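Local coordinates for protein laccase (Botrytis aclada, PDB 3SQR) that oxidises phenolic substrates at a type 1 copper and reduces dioxygen to water at a copper cluster, probably serving lignin degradation and detoxification, at residues Ser274-Phe278 and Pro364-Glu369; Gln477-Phe482 and Ala503-Tyr509. One frame throughout, in Å; residues are numbered along the deposited sequence.

Contact 1: residues Ser274-Phe278 and Pro364-Glu369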
loop_
_atom_site.group_PDB
_atom_site.type_symbol
_atom_site.label_atom_id
_atom_site.label_comp_id
_atom_site.label_asym_id
_atom_site.label_seq_id
_atom_site.Cartn_x
_atom_site.Cartn_y
_atom_site.Cartn_z
ATOM N N SER A 274 3.864 -1.381 -10.890
ATOM C CA SER A 274 3.773 -2.796 -11.198
ATOM C C SER A 274 2.380 -3.240 -10.971
ATOM O O SER A 274 1.790 -2.866 -9.957
ATOM C CB SER A 274 4.717 -3.632 -10.295
ATOM O OG SER A 274 4.542 -3.221 -8.944
ATOM N N HIS A 275 1.924 -4.169 -11.790
ATOM C CA HIS A 275 0.642 -4.834 -11.588
ATOM C C HIS A 275 0.912 -6.307 -11.663
ATOM O O HIS A 275 1.670 -6.766 -12.544
ATOM C CB HIS A 275 -0.396 -4.471 -12.654
ATOM C CG HIS A 275 -1.787 -4.842 -12.276
ATOM N ND1 HIS A 275 -2.288 -6.116 -12.433
ATOM C CD2 HIS A 275 -2.772 -4.114 -11.693
ATOM C CE1 HIS A 275 -3.532 -6.150 -11.967
ATOM N NE2 HIS A 275 -3.862 -4.944 -11.556
ATOM N N PHE A 276 0.274 -7.028 -10.777
ATOM C CA PHE A 276 0.476 -8.469 -10.680
ATOM C C PHE A 276 -0.830 -9.199 -10.801
ATOM O O PHE A 276 -1.887 -8.699 -10.497
ATOM C CB PHE A 276 1.264 -8.901 -9.410
ATOM C CG PHE A 276 2.661 -8.351 -9.355
ATOM C CD1 PHE A 276 3.691 -8.926 -10.078
ATOM C CD2 PHE A 276 2.926 -7.221 -8.606
ATOM C CE1 PHE A 276 4.953 -8.428 -10.050
ATOM C CE2 PHE A 276 4.187 -6.703 -8.565
ATOM C CZ PHE A 276 5.217 -7.307 -9.323
ATOM N N GLU A 277 -0.721 -10.443 -11.245
ATOM C CA GLU A 277 -1.826 -11.384 -11.281
ATOM C C GLU A 277 -1.323 -12.717 -10.737
ATOM O O GLU A 277 -1.026 -13.691 -11.459
ATOM C CB GLU A 277 -2.438 -11.484 -12.697
ATOM C CG GLU A 277 -3.779 -12.198 -12.649
ATOM C CD GLU A 277 -4.415 -12.413 -14.011
ATOM O OE1 GLU A 277 -4.040 -11.637 -14.917
ATOM O OE2 GLU A 277 -5.294 -13.380 -14.107
ATOM N N PHE A 278 -1.180 -12.758 -9.420
ATOM C CA PHE A 278 -0.473 -13.790 -8.755
ATOM C C PHE A 278 -1.139 -15.154 -8.963
ATOM O O PHE A 278 -2.376 -15.265 -8.858
ATOM C CB PHE A 278 -0.414 -13.450 -7.241
ATOM C CG PHE A 278 0.328 -14.427 -6.435
ATOM C CD1 PHE A 278 1.695 -14.363 -6.289
ATOM C CD2 PHE A 278 -0.346 -15.465 -5.791
ATOM C CE1 PHE A 278 2.367 -15.296 -5.530
ATOM C CE2 PHE A 278 0.348 -16.394 -4.973
ATOM C CZ PHE A 278 1.693 -16.311 -4.875
ATOM N N PRO A 364 -3.342 -16.266 -17.713
ATOM C CA PRO A 364 -3.817 -15.095 -16.932
ATOM C C PRO A 364 -4.868 -14.270 -17.662
ATOM O O PRO A 364 -4.942 -14.252 -18.897
ATOM C CB PRO A 364 -2.566 -14.263 -16.697
ATOM C CG PRO A 364 -1.436 -14.949 -17.395
ATOM C CD PRO A 364 -1.954 -16.107 -18.183
ATOM N N ARG A 365 -5.722 -13.612 -16.893
ATOM C CA ARG A 365 -6.622 -12.647 -17.484
ATOM C C ARG A 365 -5.854 -11.570 -18.247
ATOM O O ARG A 365 -6.289 -11.154 -19.305
ATOM C CB ARG A 365 -7.529 -12.043 -16.410
ATOM C CG ARG A 365 -8.582 -12.955 -15.958
ATOM C CD ARG A 365 -9.212 -12.507 -14.644
ATOM N NE ARG A 365 -8.313 -12.832 -13.544
ATOM C CZ ARG A 365 -8.651 -12.667 -12.272
ATOM N NH1 ARG A 365 -9.825 -12.135 -11.970
ATOM N NH2 ARG A 365 -7.837 -13.042 -11.318
ATOM N N GLY A 366 -4.695 -11.143 -17.715
ATOM C CA GLY A 366 -3.764 -10.267 -18.383
ATOM C C GLY A 366 -4.205 -8.820 -18.409
ATOM O O GLY A 366 -3.673 -8.001 -19.163
ATOM N N THR A 367 -5.154 -8.486 -17.528
ATOM C CA THR A 367 -5.611 -7.119 -17.405
ATOM C C THR A 367 -4.948 -6.366 -16.264
ATOM O O THR A 367 -4.158 -6.926 -15.495
ATOM C CB THR A 367 -7.130 -7.116 -17.121
ATOM O OG1 THR A 367 -7.333 -7.648 -15.802
ATOM C CG2 THR A 367 -7.906 -8.010 -18.158
ATOM N N CYS A 368 -5.291 -5.090 -16.169
ATOM C CA CYS A 368 -4.815 -4.205 -15.071
ATOM C C CYS A 368 -5.923 -3.946 -14.076
ATOM O O CYS A 368 -5.822 -3.047 -13.266
ATOM C CB CYS A 368 -4.248 -2.908 -15.611
ATOM S SG CYS A 368 -3.119 -3.188 -16.984
ATOM N N GLU A 369 -6.966 -4.751 -14.155
ATOM C CA GLU A 369 -8.110 -4.621 -13.263
ATOM C C GLU A 369 -7.774 -5.038 -11.852
ATOM O O GLU A 369 -6.744 -5.723 -11.581
ATOM C CB GLU A 369 -9.281 -5.466 -13.779
ATOM C CG GLU A 369 -9.636 -5.037 -15.168
ATOM C CD GLU A 369 -10.920 -5.613 -15.673
ATOM O OE1 GLU A 369 -11.696 -6.217 -14.904
ATOM O OE2 GLU A 369 -11.098 -5.496 -16.892
HETATM O O HOH W 1 -5.660 -2.894 -10.626
HETATM O O HOH W 2 -2.790 -9.187 -15.421
#
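E277 OE2 is gripped from two sides by R365: the backbone N of R365 lies 2.8 Å from OE2 on its syn lone pair, while R365 NE reaches the same oxygen at 3.1 Å from above the carboxylate plane. The second bond is a salt bridge; OE2 lies near the plane of the guanidinium, at its edge, and the two flat groups are turned 74° apart. T302 OG1 also hydrogen-bonds OE2, and R365 NH2 turns on to E371 and T302. The other carboxylate oxygen, E277 OE1, takes the N-H of G366 on its syn lone pair at 2.9 Å, in a nearly straight bond (167°). Two successive backbone amides thus hold the two oxygens of one carboxylate, which fixes its rotation. The E277 chain gets there fully extended, with CG anti to the backbone N (chi1 -166°), and P364 CB packs against its end. Positive phi at G366 turns the loop just where it gives its N-H. A water donates to both E277 OE1 and T367 O, bridging the acid to a carbonyl farther along the loop. Two residues back along the chain, H275 meets the far end of the loop. C368 CA sits over the centre of the imidazole, 3.8 Å from the ring centroid, as a CH-pi contact. H275 NE2 makes a weak, bent bond to E369 O (3.0 Å), and a second water lies in the ring plane 2.9 Å from NE2 while donating to C368 O. The C334-C368 disulfide ties down the same end of the loop. The whole is a buried acid capturing consecutive loop amides, used here to fasten the linker between the second and third cupredoxin domains of a multicopper oxidase to strand 276-280.

Contact 2: residues Gln477-Phe482 and Ala503-Tyr509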
loop_
_atom_site.group_PDB
_atom_site.type_symbol
_atom_site.label_atom_id
_atom_site.label_comp_id
_atom_site.label_asym_id
_atom_site.label_seq_id
_atom_site.Cartn_x
_atom_site.Cartn_y
_atom_site.Cartn_z
ATOM N N GLN A 477 -17.090 0.697 -9.541
ATOM C CA GLN A 477 -15.748 0.711 -10.105
ATOM C C GLN A 477 -16.020 0.327 -11.561
ATOM O O GLN A 477 -16.229 -0.842 -11.891
ATOM C CB GLN A 477 -14.894 -0.291 -9.350
ATOM C CG GLN A 477 -13.477 -0.372 -9.871
ATOM C CD GLN A 477 -12.666 -1.394 -9.195
ATOM O OE1 GLN A 477 -13.021 -2.562 -9.119
ATOM N NE2 GLN A 477 -11.514 -0.945 -8.658
ATOM N N GLU A 478 -16.116 1.335 -12.389
ATOM C CA GLU A 478 -16.725 1.204 -13.699
ATOM C C GLU A 478 -15.841 1.703 -14.799
ATOM O O GLU A 478 -15.249 2.805 -14.701
ATOM C CB GLU A 478 -18.032 2.012 -13.739
ATOM C CG GLU A 478 -19.072 1.528 -12.744
ATOM C CD GLU A 478 -19.672 0.185 -13.068
ATOM O OE1 GLU A 478 -19.772 -0.117 -14.264
ATOM O OE2 GLU A 478 -20.036 -0.552 -12.116
ATOM N N THR A 479 -15.850 0.930 -15.883
ATOM C CA THR A 479 -15.208 1.320 -17.135
ATOM C C THR A 479 -16.251 1.975 -18.028
ATOM O O THR A 479 -16.769 1.369 -18.959
ATOM C CB THR A 479 -14.579 0.132 -17.806
ATOM O OG1 THR A 479 -15.545 -0.927 -17.956
ATOM C CG2 THR A 479 -13.459 -0.363 -16.927
ATOM N N ASP A 480 -16.524 3.218 -17.686
ATOM C CA ASP A 480 -17.398 4.073 -18.479
ATOM C C ASP A 480 -17.291 5.463 -17.965
ATOM O O ASP A 480 -16.586 5.749 -16.974
ATOM C CB ASP A 480 -18.844 3.549 -18.484
ATOM C CG ASP A 480 -19.593 3.865 -19.833
ATOM O OD1 ASP A 480 -19.182 4.749 -20.646
ATOM O OD2 ASP A 480 -20.627 3.231 -20.050
ATOM N N VAL A 481 -17.964 6.363 -18.657
ATOM C CA VAL A 481 -17.984 7.763 -18.311
ATOM C C VAL A 481 -19.005 7.938 -17.184
ATOM O O VAL A 481 -20.137 7.444 -17.298
ATOM C CB VAL A 481 -18.303 8.601 -19.557
ATOM C CG1 VAL A 481 -18.661 10.041 -19.220
ATOM C CG2 VAL A 481 -17.049 8.561 -20.540
ATOM N N PHE A 482 -18.616 8.676 -16.146
ATOM C CA PHE A 482 -19.509 8.973 -15.024
ATOM C C PHE A 482 -20.526 9.982 -15.512
ATOM O O PHE A 482 -20.169 11.020 -16.092
ATOM C CB PHE A 482 -18.758 9.639 -13.913
ATOM C CG PHE A 482 -19.611 9.965 -12.704
ATOM C CD1 PHE A 482 -20.190 8.972 -11.995
ATOM C CD2 PHE A 482 -19.786 11.265 -12.300
ATOM C CE1 PHE A 482 -20.924 9.286 -10.855
ATOM C CE2 PHE A 482 -20.508 11.558 -11.149
ATOM C CZ PHE A 482 -21.082 10.574 -10.475
ATOM N N ALA A 503 -8.634 0.347 -7.673
ATOM C CA ALA A 503 -8.321 0.885 -8.972
ATOM C C ALA A 503 -9.332 1.885 -9.454
ATOM O O ALA A 503 -10.539 1.611 -9.425
ATOM C CB ALA A 503 -8.217 -0.261 -10.004
ATOM N N LEU A 504 -8.837 3.033 -9.875
ATOM C CA LEU A 504 -9.586 3.909 -10.780
ATOM C C LEU A 504 -9.446 3.283 -12.171
ATOM O O LEU A 504 -8.367 3.284 -12.757
ATOM C CB LEU A 504 -9.014 5.301 -10.799
ATOM C CG LEU A 504 -9.417 6.234 -11.930
ATOM C CD1 LEU A 504 -10.927 6.396 -11.989
ATOM C CD2 LEU A 504 -8.673 7.574 -11.721
ATOM N N PRO A 505 -10.547 2.766 -12.708
ATOM C CA PRO A 505 -10.403 2.117 -14.033
ATOM C C PRO A 505 -9.991 3.068 -15.099
ATOM O O PRO A 505 -10.502 4.128 -15.172
ATOM C CB PRO A 505 -11.815 1.602 -14.319
ATOM C CG PRO A 505 -12.383 1.366 -12.934
ATOM C CD PRO A 505 -11.905 2.589 -12.187
ATOM N N GLY A 506 -9.116 2.616 -15.999
ATOM C CA GLY A 506 -8.686 3.410 -17.094
ATOM C C GLY A 506 -9.888 3.843 -17.922
ATOM O O GLY A 506 -10.698 3.006 -18.330
ATOM N N ASN A 507 -9.962 5.159 -18.058
ATOM C CA ASN A 507 -11.032 5.920 -18.754
ATOM C C ASN A 507 -12.386 5.755 -18.098
ATOM O O ASN A 507 -13.417 6.082 -18.710
ATOM C CB ASN A 507 -11.091 5.495 -20.227
ATOM C CG ASN A 507 -9.811 5.834 -20.967
ATOM O OD1 ASN A 507 -9.220 6.886 -20.748
ATOM N ND2 ASN A 507 -9.370 4.947 -21.861
ATOM N N GLY A 508 -12.385 5.345 -16.840
ATOM C CA GLY A 508 -13.618 5.138 -16.116
ATOM C C GLY A 508 -13.700 5.942 -14.855
ATOM O O GLY A 508 -13.171 7.039 -14.775
ATOM N N TYR A 509 -14.452 5.430 -13.898
ATOM C CA TYR A 509 -14.541 6.100 -12.597
ATOM C C TYR A 509 -14.615 5.103 -11.452
ATOM O O TYR A 509 -15.000 3.954 -11.575
ATOM C CB TYR A 509 -15.724 7.087 -12.590
ATOM C CG TYR A 509 -17.049 6.415 -12.691
ATOM C CD1 TYR A 509 -17.645 6.161 -13.920
ATOM C CD2 TYR A 509 -17.764 6.073 -11.528
ATOM C CE1 TYR A 509 -18.868 5.537 -13.992
ATOM C CE2 TYR A 509 -18.970 5.456 -11.599
ATOM C CZ TYR A 509 -19.524 5.196 -12.833
ATOM O OH TYR A 509 -20.765 4.603 -12.850
#
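Chi1 of 66° sets Y509 CG between its backbone N and carbonyl carbon, and F482 CG stands anti to its own N (chi1 -179°); together these torsions bring the phenylalanine over one face of the tyrosine ring. The pair is edge-to-face, with the F482 edge toward the Y509 face, centroids 5.0 Å apart and planes at 65°. F482 CB adds a CH-pi contact on that face. Against the opposite face lies E478 CB, 3.9 Å from the ring centroid and offset toward the rim, so the phenol is sandwiched between residues on both arms of the 477-482 segment. D480 O meets the ring edge at CD1. E478 and Y509 form an antiparallel hydrogen-bonded pair: E478 N to Y509 O is 3.0 Å and almost straight, and Y509 N returns to E478 O at 2.9 Å. G508, which closes the type II turn from P505, packs so tightly on the opposing backbone that its CA makes CA-H...O contacts with E478 O and D480 O. Farther along, the extended Q477 side chain crosses P505 CG and places NE2 2.8 Å from A503 O, on a lone pair in the carbonyl plane; NE2 also binds D370, whose carboxylate takes the A503 N-H as well. The turn links strand 501-504, an edge strand beside 463-467, to strand 509-515, which lies between 448-455 and 472-478 in the other sheet of the domain, while F482 and Y509 both rest on V452 of strand 448-455.

The two contacts follow one another along the chain, their centres about 17 Å apart and their nearest atoms about 5 Å apart without touching. Contact 1 fastens the linker that leaves the second domain; contact 2 lies in the third, and D370, directly after segment 364-369, accepts hydrogen bonds from Q477 NE2 and A503 N and so ties the two contacts together. W462, next to the copper ligand H463, is touched by E369 of contact 1 and by T479 and P505 of contact 2. Both lie near the type 1 copper site of H463, C526 and H531: the side chains of C368 and A503 are about 9 and 7 Å from that of H463.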